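Local coordinates for protein abietadiene synthase, chloroplastic (Abies grandis, PDB 3S9V) that belongs to the plant terpene synthases, mainly helical and carrying a metal-binding terpene synthase domain, at residues A617-A622 against N629-N634. Sequence-based numbering, arbitrary orientation.
Sequences AEWSEA and NEYIEN
Trp-619 and Tyr-631 are the residues whose CA atoms come nearest across the two helical segments, yet these atoms are still 10.0 Å apart. The segments run roughly antiparallel, at 135°, with their axes 13.2 Å apart at closest approach. Such a wide spacing is bridged by the length of one indole: Trp-619, two residues before the end of helix 599-621, reaches across to Glu-630, Tyr-631 and Asn-634 in the first turns of helix 628-638. In Trp-619, chi1 of -75° sets CG next to the backbone N, and the ring then extends toward helix 628-638. The outer carbons of its six-membered ring do the touching. CZ2 of Trp-619 lies 3.9 Å from CG of Glu-630, whose extended chain passes the indole at a slant, while CH2 of Trp-619 comes within 4.1 Å of CB of Asn-634 and 4.0 Å of the backbone O of Glu-630. On the neighbouring corner, CZ3 of Trp-619 meets CD2 of Tyr-631 at 4.1 Å, the two rings crossing at an angle. The Asn-634 side chain comes from the opposite direction, its amide plane turned 70° from the indole. That amide is committed to the first helix, since ND2 donates to the backbone O of Ala-612, and the hydroxyl of Tyr-631 is hydrogen-bonded to Asp-683 of helix 669-693. Tyr-624 and Pro-626, in the short connection between the helices, also pack on Trp-619. The direct contact between the segments is therefore one of van der Waals touches, in which the indole bridges a helical hairpin of the metal-binding domain; the amide of Asn-634, bonded back to helix 599-621, and the hydroxyl of Tyr-631, bonded to helix 669-693, probably hold these two side chains in place against it.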
# COMPACT_ATOMS: atom_id res chain seq x y z
N ALA A 617 25.33 3.12 33.26
CA ALA A 617 26.11 4.12 33.98
C ALA A 617 27.30 3.50 34.70
O ALA A 617 28.40 4.05 34.70
CB ALA A 617 25.22 4.86 34.97
N GLU A 618 27.08 2.35 35.33
CA GLU A 618 28.15 1.67 36.06
C GLU A 618 29.21 1.17 35.08
O GLU A 618 30.40 1.27 35.34
CB GLU A 618 27.59 0.51 36.89
CG GLU A 618 26.59 0.99 37.93
CD GLU A 618 25.90 -0.13 38.67
OE1 GLU A 618 25.58 -1.16 38.03
OE2 GLU A 618 25.66 0.02 39.89
N TRP A 619 28.75 0.65 33.94
CA TRP A 619 29.68 0.17 32.93
C TRP A 619 30.47 1.35 32.39
O TRP A 619 31.65 1.24 32.09
CB TRP A 619 28.93 -0.47 31.75
CG TRP A 619 28.35 -1.82 32.00
CD1 TRP A 619 28.70 -2.71 32.97
CD2 TRP A 619 27.35 -2.47 31.21
NE1 TRP A 619 27.99 -3.87 32.83
CE2 TRP A 619 27.15 -3.75 31.76
CE3 TRP A 619 26.61 -2.09 30.08
CZ2 TRP A 619 26.23 -4.66 31.22
CZ3 TRP A 619 25.70 -2.99 29.54
CH2 TRP A 619 25.52 -4.26 30.11
N SER A 620 29.79 2.48 32.25
CA SER A 620 30.39 3.70 31.73
C SER A 620 31.50 4.23 32.64
O SER A 620 32.64 4.41 32.19
CB SER A 620 29.32 4.78 31.54
OG SER A 620 29.81 5.87 30.78
N GLU A 621 31.19 4.46 33.91
CA GLU A 621 32.18 4.97 34.84
C GLU A 621 33.36 4.00 34.97
O GLU A 621 34.50 4.43 35.18
CB GLU A 621 31.54 5.23 36.21
CG GLU A 621 31.64 4.10 37.22
CD GLU A 621 33.02 4.00 37.85
OE1 GLU A 621 33.51 5.02 38.38
OE2 GLU A 621 33.61 2.90 37.81
N ALA A 622 33.10 2.71 34.83
CA ALA A 622 34.17 1.71 34.91
C ALA A 622 34.73 1.44 33.52
O ALA A 622 35.64 0.64 33.35
CB ALA A 622 33.64 0.41 35.52
N ASN A 629 25.77 -10.08 23.53
CA ASN A 629 24.59 -10.61 24.20
C ASN A 629 24.25 -9.90 25.50
O ASN A 629 23.10 -9.55 25.74
CB ASN A 629 24.75 -12.10 24.47
CG ASN A 629 24.49 -12.94 23.25
OD1 ASN A 629 25.05 -12.70 22.18
ND2 ASN A 629 23.61 -13.93 23.39
N GLU A 630 25.25 -9.70 26.35
CA GLU A 630 24.99 -9.04 27.62
C GLU A 630 24.59 -7.60 27.40
O GLU A 630 23.66 -7.12 28.04
CB GLU A 630 26.21 -9.09 28.54
CG GLU A 630 25.99 -8.34 29.85
CD GLU A 630 27.07 -8.62 30.89
OE1 GLU A 630 28.26 -8.41 30.60
OE2 GLU A 630 26.72 -9.06 32.01
N TYR A 631 25.28 -6.92 26.49
CA TYR A 631 24.96 -5.52 26.20
C TYR A 631 23.55 -5.39 25.65
O TYR A 631 22.71 -4.66 26.22
CB TYR A 631 25.95 -4.93 25.20
CG TYR A 631 25.54 -3.55 24.71
CD1 TYR A 631 24.89 -3.39 23.50
CD2 TYR A 631 25.78 -2.41 25.49
CE1 TYR A 631 24.47 -2.12 23.06
CE2 TYR A 631 25.37 -1.15 25.07
CZ TYR A 631 24.72 -1.01 23.85
OH TYR A 631 24.32 0.23 23.43
N ILE A 632 23.28 -6.08 24.55
CA ILE A 632 21.97 -6.04 23.93
C ILE A 632 20.82 -6.33 24.89
O ILE A 632 19.79 -5.68 24.80
CB ILE A 632 21.90 -6.97 22.71
CG1 ILE A 632 22.22 -6.17 21.45
CG2 ILE A 632 20.51 -7.58 22.56
CD1 ILE A 632 21.28 -4.97 21.25
N GLU A 633 20.98 -7.30 25.78
CA GLU A 633 19.90 -7.60 26.73
C GLU A 633 19.53 -6.39 27.58
O GLU A 633 18.35 -6.11 27.77
CB GLU A 633 20.27 -8.78 27.63
CG GLU A 633 20.26 -10.12 26.90
CD GLU A 633 18.98 -10.36 26.10
OE1 GLU A 633 17.87 -10.22 26.68
OE2 GLU A 633 19.07 -10.71 24.90
N ASN A 634 20.52 -5.66 28.09
CA ASN A 634 20.26 -4.47 28.90
C ASN A 634 19.87 -3.27 28.02
O ASN A 634 18.96 -2.51 28.35
CB ASN A 634 21.49 -4.10 29.72
CG ASN A 634 21.23 -2.94 30.67
OD1 ASN A 634 20.49 -3.08 31.65
ND2 ASN A 634 21.82 -1.79 30.39